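Local coordinates for coenzyme F420-dependent N(5),N(10)-methenyltetrahydromethanopterin reductase-related protein (Desulfurobacterium thermolithotrophum DSM 11699, PDB 6HUZ) that binds the iron-guanylylpyridinol cofactor of [Fe]-hydrogenase and uses tetrahydrofolate derivatives as substrates, probably in hydrogen-dependent redox chemistry, at residues Y6-L11 with D54-E59; A42-T47 with K181-D186; E81-I86 with I177-K182; L87-P90 with V95-K98. One frame throughout, in Å; residues are numbered along the deposited sequence.

Contact 1: residues Y6-L11 with D54-E59; sequences YGFGSL and DKVPDE. With FE9 (iron-guanylyl pyridinol cofactor), chain B.
Phe-8 and Leu-11 meet Val-56 and Pro-57 in a small, wholly apolar contact. It joins the loop after strand 2-6 to the turn that leads into helix 58-66. Val-56 is at the middle of it. Its CG2 methyl sits over the centre of the Phe-8 ring, 3.9 Å from the centroid and almost exactly on the ring normal, a CH-pi contact. The CG1 methyl lies further out, with Phe-8 CZ 3.7 Å from Val-56 CG1. The ring is sent this way because CG is anti to the backbone N (chi1 -167°). Leu-11 and Pro-57 reach toward each other, with Leu-11 CD1 3.6 Å from Pro-57 CD. Pro-57, the N-cap residue of helix 58-66, is exposed, while Phe-8 and Val-56 are buried.

The other side of the loop holds the cofactor. Gly-9 N donates to the ribose oxygen O3' of FE9 at 2.8 Å. Ser-10 N donates to the phosphate oxygen O1P of FE9, also at 2.8 Å. Tyr-6 brings its ring edge to the guanine, with CD1 3.6 Å from FE9 N2A. Asp-50 bonds both Phe-8 N and the cofactor. A CB on Gly-7 or Gly-9 would jam against the preceding carbonyl O, and on Gly-7 it would also crowd FE9 C4'. A glycine-rich loop after the first strand, gripping ribose and phosphate, is typical of the Rossmann-like nucleotide-binding fold.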
# COMPACT_ATOMS: atom_id res chain seq x y z
N TYR A 6 3.36 26.30 20.34
CA TYR A 6 2.82 25.66 21.53
C TYR A 6 3.58 24.37 21.75
O TYR A 6 3.47 23.50 20.92
CB TYR A 6 1.32 25.39 21.34
CG TYR A 6 0.50 26.64 21.54
CD1 TYR A 6 0.10 27.04 22.81
CD2 TYR A 6 0.14 27.44 20.46
CE1 TYR A 6 -0.62 28.22 23.00
CE2 TYR A 6 -0.58 28.62 20.65
CZ TYR A 6 -0.99 28.99 21.92
OH TYR A 6 -1.70 30.15 22.11
N GLY A 7 4.36 24.28 22.82
CA GLY A 7 5.15 23.08 23.13
C GLY A 7 6.64 23.29 22.97
O GLY A 7 7.10 23.69 21.91
N PHE A 8 7.43 23.03 24.02
CA PHE A 8 8.88 23.23 23.94
C PHE A 8 9.57 22.13 23.13
O PHE A 8 10.51 22.41 22.39
CB PHE A 8 9.50 23.26 25.36
CG PHE A 8 10.92 23.77 25.42
CD1 PHE A 8 11.19 25.13 25.54
CD2 PHE A 8 11.99 22.89 25.35
CE1 PHE A 8 12.50 25.60 25.62
CE2 PHE A 8 13.30 23.36 25.41
CZ PHE A 8 13.55 24.72 25.55
N GLY A 9 9.11 20.91 23.34
CA GLY A 9 9.64 19.68 22.74
C GLY A 9 10.19 18.90 23.92
O GLY A 9 10.67 19.51 24.87
N SER A 10 10.11 17.56 23.92
CA SER A 10 10.60 16.79 25.06
C SER A 10 12.12 16.68 25.17
O SER A 10 12.75 15.92 24.43
CB SER A 10 9.99 15.40 25.09
OG SER A 10 10.71 14.52 25.95
N LEU A 11 12.71 17.37 26.12
CA LEU A 11 14.16 17.32 26.33
C LEU A 11 14.66 15.87 26.55
O LEU A 11 15.65 15.44 25.94
CB LEU A 11 14.54 18.18 27.53
CG LEU A 11 14.46 19.69 27.31
CD1 LEU A 11 14.41 20.43 28.64
CD2 LEU A 11 15.64 20.20 26.51
N ASP A 54 9.37 25.83 33.50
CA ASP A 54 10.25 25.82 34.68
C ASP A 54 11.10 24.53 34.82
O ASP A 54 12.06 24.53 35.58
CB ASP A 54 9.46 26.09 35.97
CG ASP A 54 9.11 27.56 36.15
OD1 ASP A 54 9.33 28.35 35.20
OD2 ASP A 54 8.63 27.92 37.25
N LYS A 55 10.78 23.47 34.08
CA LYS A 55 11.57 22.23 34.12
C LYS A 55 12.75 22.31 33.13
O LYS A 55 13.67 21.49 33.23
CB LYS A 55 10.69 21.01 33.81
CG LYS A 55 9.72 20.66 34.94
CD LYS A 55 8.73 19.57 34.56
CE LYS A 55 7.41 19.70 35.29
NZ LYS A 55 6.80 18.37 35.57
N VAL A 56 12.73 23.29 32.21
CA VAL A 56 13.80 23.45 31.23
C VAL A 56 15.04 23.99 31.96
O VAL A 56 14.93 25.01 32.63
CB VAL A 56 13.38 24.44 30.10
CG1 VAL A 56 14.54 24.69 29.13
CG2 VAL A 56 12.16 23.92 29.35
N PRO A 57 16.22 23.38 31.80
CA PRO A 57 17.42 23.93 32.48
C PRO A 57 17.64 25.43 32.17
O PRO A 57 17.29 25.90 31.09
CB PRO A 57 18.56 23.06 31.94
CG PRO A 57 17.90 21.76 31.57
CD PRO A 57 16.55 22.17 31.02
N ASP A 58 18.23 26.17 33.10
CA ASP A 58 18.44 27.60 32.91
C ASP A 58 19.30 27.96 31.69
O ASP A 58 18.97 28.91 30.99
CB ASP A 58 19.02 28.23 34.19
CG ASP A 58 18.22 27.87 35.42
OD1 ASP A 58 17.27 28.61 35.74
OD2 ASP A 58 18.53 26.83 36.05
N GLU A 59 20.37 27.22 31.44
CA GLU A 59 21.27 27.46 30.31
C GLU A 59 20.53 27.34 28.97
O GLU A 59 20.73 28.15 28.06
CB GLU A 59 22.45 26.48 30.39
CG GLU A 59 23.55 26.75 29.38
CD GLU A 59 24.92 26.20 29.76
OE1 GLU A 59 25.03 25.56 30.83
OE2 GLU A 59 25.87 26.42 28.98
O2 FE9 B . 8.78 13.53 17.74
FE FE9 B . 7.84 15.25 15.18
C1F FE9 B . 9.43 16.10 15.51
O1F FE9 B . 10.41 16.64 15.70
C2F FE9 B . 8.20 15.36 13.38
O2F FE9 B . 8.41 15.46 12.28
C8 FE9 B . 6.78 16.84 15.16
O18 FE9 B . 6.68 17.55 14.18
C7 FE9 B . 6.02 17.20 16.43
C6 FE9 B . 6.54 16.27 17.49
N1 FE9 B . 7.44 15.27 17.10
C5 FE9 B . 6.13 16.45 18.90
C5M FE9 B . 5.13 17.51 19.25
C4 FE9 B . 6.68 15.53 19.90
C3 FE9 B . 7.63 14.46 19.48
C3M FE9 B . 8.25 13.50 20.45
C2 FE9 B . 8.00 14.38 18.02
O3P FE9 B . 6.21 15.66 21.18
P1 FE9 B . 7.04 16.38 22.36
O1P FE9 B . 8.45 16.42 22.02
O2P FE9 B . 6.91 15.43 23.67
O5' FE9 B . 6.40 17.83 22.53
C5' FE9 B . 5.12 18.04 23.09
C4' FE9 B . 5.23 19.29 23.95
O4' FE9 B . 3.94 19.67 24.41
C1' FE9 B . 4.09 20.24 25.70
C2' FE9 B . 5.13 19.36 26.36
O2' FE9 B . 5.77 19.96 27.49
C3' FE9 B . 6.08 19.08 25.20
O3' FE9 B . 7.19 19.98 25.17
N9A FE9 B . 2.77 20.31 26.37
C4A FE9 B . 2.01 21.37 26.26
N3A FE9 B . 2.18 22.58 25.67
C2A FE9 B . 1.21 23.51 25.79
N2A FE9 B . 1.40 24.68 25.15
N1A FE9 B . 0.07 23.32 26.48
C6A FE9 B . -0.18 22.18 27.15
O6A FE9 B . -1.24 22.01 27.78
C5A FE9 B . 0.81 21.10 27.06
N7A FE9 B . 0.93 19.85 27.54
C8A FE9 B . 2.13 19.38 27.11
O HOH W 1 8.26 13.05 15.24

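Contact 2: residues A42-T47 with K181-D186; sequences AGHDVT and KKLATD. With EDO (1,2-ethanediol), chain F.
His-44 meets two residues of helix 174-186: Leu-183 over one face of its ring and Asp-186 at NE2. This is the tight part of the contact. The CD2 methyl of Leu-183 sits over the middle of the imidazole, 3.8 Å from its centroid, in a CH-pi contact. His-44 CG is anti to the carbonyl carbon (chi1 -70°), which turns NE2 to the helix. There it donates to Asp-186 OD2, with His-44 NE2 2.8 Å from that oxygen. The bond is bent, with an N-H...O angle of 145°. Ring and carboxylate are nearly coplanar, 23° apart, but OD2 sits somewhat out of the imidazole plane. The other ring nitrogen, ND1, is bonded to Met-1 N, which helps to fix how the ring is turned.

His-44 follows the end of helix 32-41 and leads into strand 45-49. Gly-43 closes that helix with a Schellman motif at positive phi. The contact thus ties a helix-to-strand connection of the Rossmann-like sheet to helix 174-186.

Toward the solvent the fit is looser. Ala-42 CB only brushes the backbone, 3.6 Å from Asp-186 O. Asp-186 OD2 takes His-44 on its anti lone pair and, in the conformer given, the Lys-182 ammonium on its syn one, as a salt bridge. That bridge is tentative, since Lys-182 was modelled in two conformers. On the helix's exposed flank, an ethanediol probably left from crystallisation bonds Thr-185.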
# COMPACT_ATOMS: atom_id res chain seq x y z
N ALA A 42 14.87 35.13 12.49
CA ALA A 42 14.43 35.71 11.23
C ALA A 42 13.82 37.11 11.46
O ALA A 42 13.65 37.86 10.50
CB ALA A 42 13.42 34.81 10.55
N GLY A 43 13.49 37.44 12.70
CA GLY A 43 12.95 38.76 13.05
C GLY A 43 11.46 38.78 13.36
O GLY A 43 10.87 39.85 13.44
N HIS A 44 10.85 37.59 13.54
CA HIS A 44 9.42 37.48 13.87
C HIS A 44 9.26 37.75 15.35
O HIS A 44 10.23 37.68 16.11
CB HIS A 44 8.84 36.11 13.44
CG HIS A 44 8.77 36.02 11.95
ND1 HIS A 44 7.78 36.66 11.24
CD2 HIS A 44 9.63 35.44 11.08
CE1 HIS A 44 8.04 36.43 9.97
NE2 HIS A 44 9.16 35.73 9.83
N ASP A 45 8.04 38.08 15.77
CA ASP A 45 7.74 38.34 17.17
C ASP A 45 7.20 37.01 17.67
O ASP A 45 6.03 36.66 17.45
CB ASP A 45 6.78 39.51 17.29
CG ASP A 45 7.42 40.84 16.88
OD1 ASP A 45 8.57 41.09 17.29
OD2 ASP A 45 6.77 41.61 16.14
N VAL A 46 8.08 36.23 18.30
CA VAL A 46 7.79 34.88 18.73
C VAL A 46 7.56 34.65 20.22
O VAL A 46 8.30 35.13 21.09
CB VAL A 46 8.96 34.01 18.25
CG1 VAL A 46 8.68 32.53 18.50
CG2 VAL A 46 9.23 34.24 16.76
N THR A 47 6.51 33.88 20.50
CA THR A 47 6.12 33.46 21.84
C THR A 47 6.10 31.94 21.85
O THR A 47 5.61 31.32 20.88
CB THR A 47 4.73 33.96 22.19
OG1 THR A 47 4.70 35.38 22.10
CG2 THR A 47 4.30 33.55 23.59
N LYS A 181 4.34 29.85 4.18
CA LYS A 181 5.44 29.77 3.22
C LYS A 181 6.56 30.76 3.63
O LYS A 181 7.74 30.41 3.53
CB LYS A 181 4.96 30.14 1.81
CG LYS A 181 4.26 29.01 1.10
CD LYS A 181 3.58 29.48 -0.19
CE LYS A 181 4.57 29.83 -1.29
NZ LYS A 181 3.87 30.22 -2.55
N LYS A 182 6.18 31.97 4.08
CA LYS A 182 7.14 33.00 4.51
C LYS A 182 7.89 32.53 5.76
O LYS A 182 9.12 32.65 5.81
CB LYS A 182 6.43 34.34 4.74
CG LYS A 182 7.39 35.50 5.00
CD LYS A 182 6.71 36.85 4.81
CE LYS A 182 7.22 37.93 5.74
NZ LYS A 182 8.70 38.06 5.73
N LEU A 183 7.19 31.95 6.76
CA LEU A 183 7.88 31.45 7.96
C LEU A 183 8.98 30.46 7.52
O LEU A 183 10.10 30.54 8.02
CB LEU A 183 6.90 30.77 8.95
CG LEU A 183 6.01 31.75 9.72
CD1 LEU A 183 5.05 31.03 10.67
CD2 LEU A 183 6.84 32.76 10.50
N ALA A 184 8.66 29.57 6.54
CA ALA A 184 9.62 28.61 6.01
C ALA A 184 10.77 29.29 5.26
O ALA A 184 11.94 29.10 5.63
CB ALA A 184 8.90 27.63 5.09
N THR A 185 10.48 30.09 4.24
CA THR A 185 11.56 30.74 3.47
C THR A 185 12.36 31.76 4.35
O THR A 185 13.58 31.88 4.19
CB THR A 185 11.04 31.34 2.15
OG1 THR A 185 10.12 32.39 2.44
CG2 THR A 185 10.38 30.30 1.24
N ASP A 186 11.71 32.47 5.31
CA ASP A 186 12.44 33.40 6.16
C ASP A 186 13.47 32.69 7.01
O ASP A 186 14.46 33.31 7.40
CB ASP A 186 11.51 34.18 7.12
CG ASP A 186 10.78 35.32 6.44
OD1 ASP A 186 10.99 35.51 5.22
OD2 ASP A 186 9.99 36.03 7.13
C1 EDO F . 7.01 33.86 1.04
O1 EDO F . 7.96 32.78 0.98
C2 EDO F . 5.59 33.28 1.08
O2 EDO F . 4.59 34.29 1.19

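Contact 3: residues E81-I86 with I177-K182; sequences EAEVAI and IEKLKK. With EDO (1,2-ethanediol), chain F.
Lys-179 and Glu-83 form a salt bridge, with NZ of Lys-179 2.9 Å from OE2 of Glu-83. The ammonium group donates to the anti lone pair of OE2, on the side away from OE1. The two side chains cross at about a right angle. Both are extended beyond CG, which lets them meet between the helix and the turn before strand 84-87. A water adds a second link: it accepts from Lys-179 NZ at 2.7 Å and donates to the backbone Glu-83 O at 2.9 Å. The lysine therefore holds both the side chain and, through water, the backbone of Glu-83. The second carboxylate oxygen, OE1, is bonded to Arg-2 N, so both carboxylate oxygens have a partner. With an alanine here, the Lys-179 ammonium group is likely to be left without its anionic mate, and Arg-2 N without this acceptor.

Inward of the salt bridge the contact turns apolar. Leu-180 CD2 lies against both methyls of Val-84, 3.9 Å from CG1 and 4.1 Å from CG2. Leu-180 CG is anti to the carbonyl carbon (chi1 -59°). This brings the CD2 branch round to the strand, although CB does not point straight at it. On the outer flank of the helix, Glu-178 makes a weak salt bridge with Lys-181, its OE2 3.4 Å from NZ.

Val-84 begins strand 84-87, which runs between strands 2-6 and 112-115 of the parallel sheet. Leu-180 also touches Val-112, Cys-114 and Ser-143. Helix 174-186 thus packs across strands 84-87, 112-115 and 141-144.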
# COMPACT_ATOMS: atom_id res chain seq x y z
N GLU A 81 -2.24 37.71 20.49
CA GLU A 81 -1.83 38.47 19.28
C GLU A 81 -1.30 37.52 18.17
O GLU A 81 -0.74 37.98 17.18
CB GLU A 81 -0.76 39.53 19.58
CG GLU A 81 -0.88 40.22 20.92
CD GLU A 81 0.37 41.00 21.26
OE1 GLU A 81 0.37 42.23 21.05
OE2 GLU A 81 1.35 40.37 21.72
N ALA A 82 -1.47 36.22 18.35
CA ALA A 82 -0.98 35.22 17.43
C ALA A 82 -1.65 35.18 16.03
O ALA A 82 -2.85 34.93 15.93
CB ALA A 82 -1.06 33.85 18.08
N GLU A 83 -0.86 35.43 14.97
CA GLU A 83 -1.36 35.35 13.58
C GLU A 83 -1.20 33.90 13.12
O GLU A 83 -1.93 33.44 12.24
CB GLU A 83 -0.51 36.20 12.64
CG GLU A 83 -0.69 37.69 12.76
CD GLU A 83 0.35 38.34 11.89
OE1 GLU A 83 1.28 38.98 12.45
OE2 GLU A 83 0.26 38.19 10.65
N VAL A 84 -0.21 33.21 13.68
CA VAL A 84 0.07 31.80 13.38
C VAL A 84 0.23 31.10 14.75
O VAL A 84 1.01 31.56 15.59
CB VAL A 84 1.35 31.60 12.54
CG1 VAL A 84 1.68 30.10 12.43
CG2 VAL A 84 1.21 32.22 11.15
N ALA A 85 -0.49 30.01 14.96
CA ALA A 85 -0.41 29.22 16.19
C ALA A 85 0.05 27.84 15.74
O ALA A 85 -0.66 27.18 14.97
CB ALA A 85 -1.78 29.15 16.87
N ILE A 86 1.25 27.42 16.15
CA ILE A 86 1.81 26.13 15.77
C ILE A 86 1.72 25.16 16.93
O ILE A 86 2.26 25.43 18.00
CB ILE A 86 3.25 26.24 15.24
CG1 ILE A 86 3.30 27.13 13.98
CG2 ILE A 86 3.76 24.80 14.89
CD1 ILE A 86 4.64 27.65 13.62
N ILE A 177 -1.79 30.58 3.78
CA ILE A 177 -0.74 29.72 3.23
C ILE A 177 0.53 30.58 2.95
O ILE A 177 1.64 30.14 3.26
CB ILE A 177 -1.22 29.01 1.92
CG1 ILE A 177 -2.34 27.98 2.18
CG2 ILE A 177 -0.05 28.34 1.21
CD1 ILE A 177 -1.87 26.73 2.92
N GLU A 178 0.37 31.78 2.39
CA GLU A 178 1.52 32.67 2.11
C GLU A 178 2.29 32.97 3.40
O GLU A 178 3.52 33.00 3.38
CB GLU A 178 1.09 33.98 1.44
CG GLU A 178 0.67 33.83 -0.02
CD GLU A 178 1.65 33.09 -0.92
OE1 GLU A 178 2.85 33.45 -0.93
OE2 GLU A 178 1.21 32.16 -1.63
N LYS A 179 1.59 33.17 4.51
CA LYS A 179 2.26 33.46 5.78
C LYS A 179 3.12 32.26 6.19
O LYS A 179 4.25 32.46 6.62
CB LYS A 179 1.24 33.77 6.89
CG LYS A 179 0.59 35.13 6.76
CD LYS A 179 -0.17 35.47 8.01
CE LYS A 179 -1.21 36.55 7.77
NZ LYS A 179 -1.83 37.00 9.04
N LEU A 180 2.60 31.03 6.03
CA LEU A 180 3.33 29.81 6.39
C LEU A 180 4.54 29.66 5.50
O LEU A 180 5.64 29.41 5.99
CB LEU A 180 2.41 28.59 6.31
CG LEU A 180 1.18 28.69 7.22
CD1 LEU A 180 0.38 27.40 7.19
CD2 LEU A 180 1.57 29.05 8.64
N LYS A 181 4.34 29.85 4.18
CA LYS A 181 5.44 29.77 3.22
C LYS A 181 6.56 30.76 3.63
O LYS A 181 7.74 30.41 3.53
CB LYS A 181 4.96 30.14 1.81
CG LYS A 181 4.26 29.01 1.10
CD LYS A 181 3.58 29.48 -0.19
CE LYS A 181 4.57 29.83 -1.29
NZ LYS A 181 3.87 30.22 -2.55
N LYS A 182 6.18 31.97 4.08
CA LYS A 182 7.14 33.00 4.51
C LYS A 182 7.89 32.53 5.76
O LYS A 182 9.12 32.65 5.81
CB LYS A 182 6.43 34.34 4.74
CG LYS A 182 7.39 35.50 5.00
CD LYS A 182 6.71 36.85 4.81
CE LYS A 182 7.22 37.93 5.74
NZ LYS A 182 8.70 38.06 5.73
C1 EDO F . 7.01 33.86 1.04
O1 EDO F . 7.96 32.78 0.98
C2 EDO F . 5.59 33.28 1.08
O2 EDO F . 4.59 34.29 1.19
O HOH W 2 -2.64 34.54 9.66

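Contact 4: residues L87-P90 with V95-K98; sequences LFTP and VTFK. With FE9 (iron-guanylyl pyridinol cofactor), chain B.
The Pro-90 ring crosses Val-95 at about a right angle, with CD 3.6 Å from Val-95 CG1. The same CD is 3.2 Å from the ribose O4' of FE9. The Phe-88 ring points away from helix 95-103 and lays one face on the cofactor. Its CG is anti to the backbone N (chi1 -160°), which puts the ring against the pyridinol. Methyl C5M of FE9 sits 3.4 Å above the Phe-88 ring plane, offset toward the rim. Nearby, Phe-88 CE1 lies 3.6 Å from C5 of the pyridinol. Replacing it with an alanine is likely to remove the face on which the pyridinol methyl rests. Phe-88 is the centre of an inverse gamma turn, closed by a weak bond from Thr-89 N to Leu-87 O.

Thr-89 and Thr-96 share a hydrogen bond between their hydroxyls, 2.7 Å from OG1 to OG1. Leu-87 CD1 rests on Thr-96 CG2. A water accepts from Thr-96 N at 2.9 Å.

Lys-98 NZ makes a weak 3.2 Å bond to FE9 O6A. Carbon surfaces of these segments pack on pyridinol, ribose and guanine, so their polar hold on the cofactor is limited to this weak bond.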
# COMPACT_ATOMS: atom_id res chain seq x y z
N LEU A 87 1.05 24.01 16.71
CA LEU A 87 0.88 23.02 17.77
C LEU A 87 1.94 21.93 17.78
O LEU A 87 1.76 20.90 17.13
CB LEU A 87 -0.53 22.42 17.67
CG LEU A 87 -1.67 23.44 17.78
CD1 LEU A 87 -3.01 22.78 17.53
CD2 LEU A 87 -1.70 24.12 19.16
N PHE A 88 3.05 22.16 18.54
CA PHE A 88 4.14 21.17 18.71
C PHE A 88 3.70 20.49 20.03
O PHE A 88 4.41 20.53 21.03
CB PHE A 88 5.50 21.90 18.87
CG PHE A 88 6.67 21.00 18.56
CD1 PHE A 88 7.25 20.22 19.55
CD2 PHE A 88 7.17 20.90 17.26
CE1 PHE A 88 8.27 19.32 19.25
CE2 PHE A 88 8.21 20.01 16.96
CZ PHE A 88 8.74 19.21 17.95
N THR A 89 2.49 19.92 20.04
CA THR A 89 1.87 19.35 21.23
C THR A 89 1.93 17.81 21.30
O THR A 89 2.21 17.14 20.32
CB THR A 89 0.45 19.93 21.28
OG1 THR A 89 -0.16 19.73 20.01
CG2 THR A 89 0.47 21.44 21.54
N PRO A 90 1.69 17.23 22.49
CA PRO A 90 1.82 15.77 22.62
C PRO A 90 1.06 14.82 21.69
O PRO A 90 -0.03 15.10 21.21
CB PRO A 90 1.37 15.50 24.06
CG PRO A 90 1.61 16.76 24.79
CD PRO A 90 1.36 17.86 23.77
N VAL A 95 -4.68 16.15 24.37
CA VAL A 95 -3.94 17.37 24.74
C VAL A 95 -4.01 18.45 23.62
O VAL A 95 -4.25 19.62 23.93
CB VAL A 95 -2.47 17.05 25.12
CG1 VAL A 95 -1.73 18.32 25.50
CG2 VAL A 95 -2.40 16.02 26.25
N THR A 96 -3.80 18.04 22.34
CA THR A 96 -3.84 18.94 21.19
C THR A 96 -5.25 19.52 21.03
O THR A 96 -5.40 20.72 20.82
CB THR A 96 -3.36 18.21 19.93
OG1 THR A 96 -2.02 17.76 20.15
CG2 THR A 96 -3.39 19.10 18.69
N PHE A 97 -6.29 18.68 21.15
CA PHE A 97 -7.68 19.14 21.04
C PHE A 97 -7.99 20.18 22.10
O PHE A 97 -8.60 21.20 21.82
CB PHE A 97 -8.65 17.94 21.25
CG PHE A 97 -8.71 16.91 20.14
CD1 PHE A 97 -8.54 17.28 18.82
CD2 PHE A 97 -9.01 15.59 20.42
CE1 PHE A 97 -8.63 16.34 17.80
CE2 PHE A 97 -9.10 14.65 19.40
CZ PHE A 97 -8.91 15.04 18.09
N LYS A 98 -7.57 19.91 23.33
CA LYS A 98 -7.81 20.82 24.43
C LYS A 98 -7.22 22.20 24.15
O LYS A 98 -7.93 23.20 24.23
CB LYS A 98 -7.23 20.23 25.73
CG LYS A 98 -7.64 20.98 27.00
CD LYS A 98 -6.45 21.23 27.93
CE LYS A 98 -5.68 22.47 27.54
NZ LYS A 98 -4.37 22.56 28.23
O2 FE9 B . 8.78 13.53 17.74
FE FE9 B . 7.84 15.25 15.18
C1F FE9 B . 9.43 16.10 15.51
O1F FE9 B . 10.41 16.64 15.70
C2F FE9 B . 8.20 15.36 13.38
O2F FE9 B . 8.41 15.46 12.28
C8 FE9 B . 6.78 16.84 15.16
O18 FE9 B . 6.68 17.55 14.18
C7 FE9 B . 6.02 17.20 16.43
C6 FE9 B . 6.54 16.27 17.49
N1 FE9 B . 7.44 15.27 17.10
C5 FE9 B . 6.13 16.45 18.90
C5M FE9 B . 5.13 17.51 19.25
C4 FE9 B . 6.68 15.53 19.90
C3 FE9 B . 7.63 14.46 19.48
C3M FE9 B . 8.25 13.50 20.45
C2 FE9 B . 8.00 14.38 18.02
O3P FE9 B . 6.21 15.66 21.18
P1 FE9 B . 7.04 16.38 22.36
O1P FE9 B . 8.45 16.42 22.02
O2P FE9 B . 6.91 15.43 23.67
O5' FE9 B . 6.40 17.83 22.53
C5' FE9 B . 5.12 18.04 23.09
C4' FE9 B . 5.23 19.29 23.95
O4' FE9 B . 3.94 19.67 24.41
C1' FE9 B . 4.09 20.24 25.70
C2' FE9 B . 5.13 19.36 26.36
O2' FE9 B . 5.77 19.96 27.49
C3' FE9 B . 6.08 19.08 25.20
O3' FE9 B . 7.19 19.98 25.17
N9A FE9 B . 2.77 20.31 26.37
C4A FE9 B . 2.01 21.37 26.26
N3A FE9 B . 2.18 22.58 25.67
C2A FE9 B . 1.21 23.51 25.79
N2A FE9 B . 1.40 24.68 25.15
N1A FE9 B . 0.07 23.32 26.48
C6A FE9 B . -0.18 22.18 27.15
O6A FE9 B . -1.24 22.01 27.78
C5A FE9 B . 0.81 21.10 27.06
N7A FE9 B . 0.93 19.85 27.54
C8A FE9 B . 2.13 19.38 27.11
O HOH W 3 -1.72 15.25 19.17
O HOH W 4 -3.29 15.29 21.55
O HOH W 1 8.26 13.05 15.24

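Overall arrangement
All four contacts belong to the Rossmann-like part of the chain, around its six-stranded parallel sheet. Contacts 2 and 3 are neighbours, their centres about 8 Å apart. They share helix 174-186 and touch through Leu-183 and Val-84. Contacts 1 and 4, centres about 16 Å apart, both touch the cofactor, at loops that follow the adjacent strands 2-6 and 84-87. Strand 84-87 runs from contact 3 into contact 4. Contact 1 touches both through Tyr-6. Along the chain, the segments of contacts 1 and 2 alternate, and contact 4 is nested inside the loops closed by contacts 2 and 3. Contacts 2 and 3 join helix 174-186 to the sheet; contacts 1 and 4 shape the cofactor site.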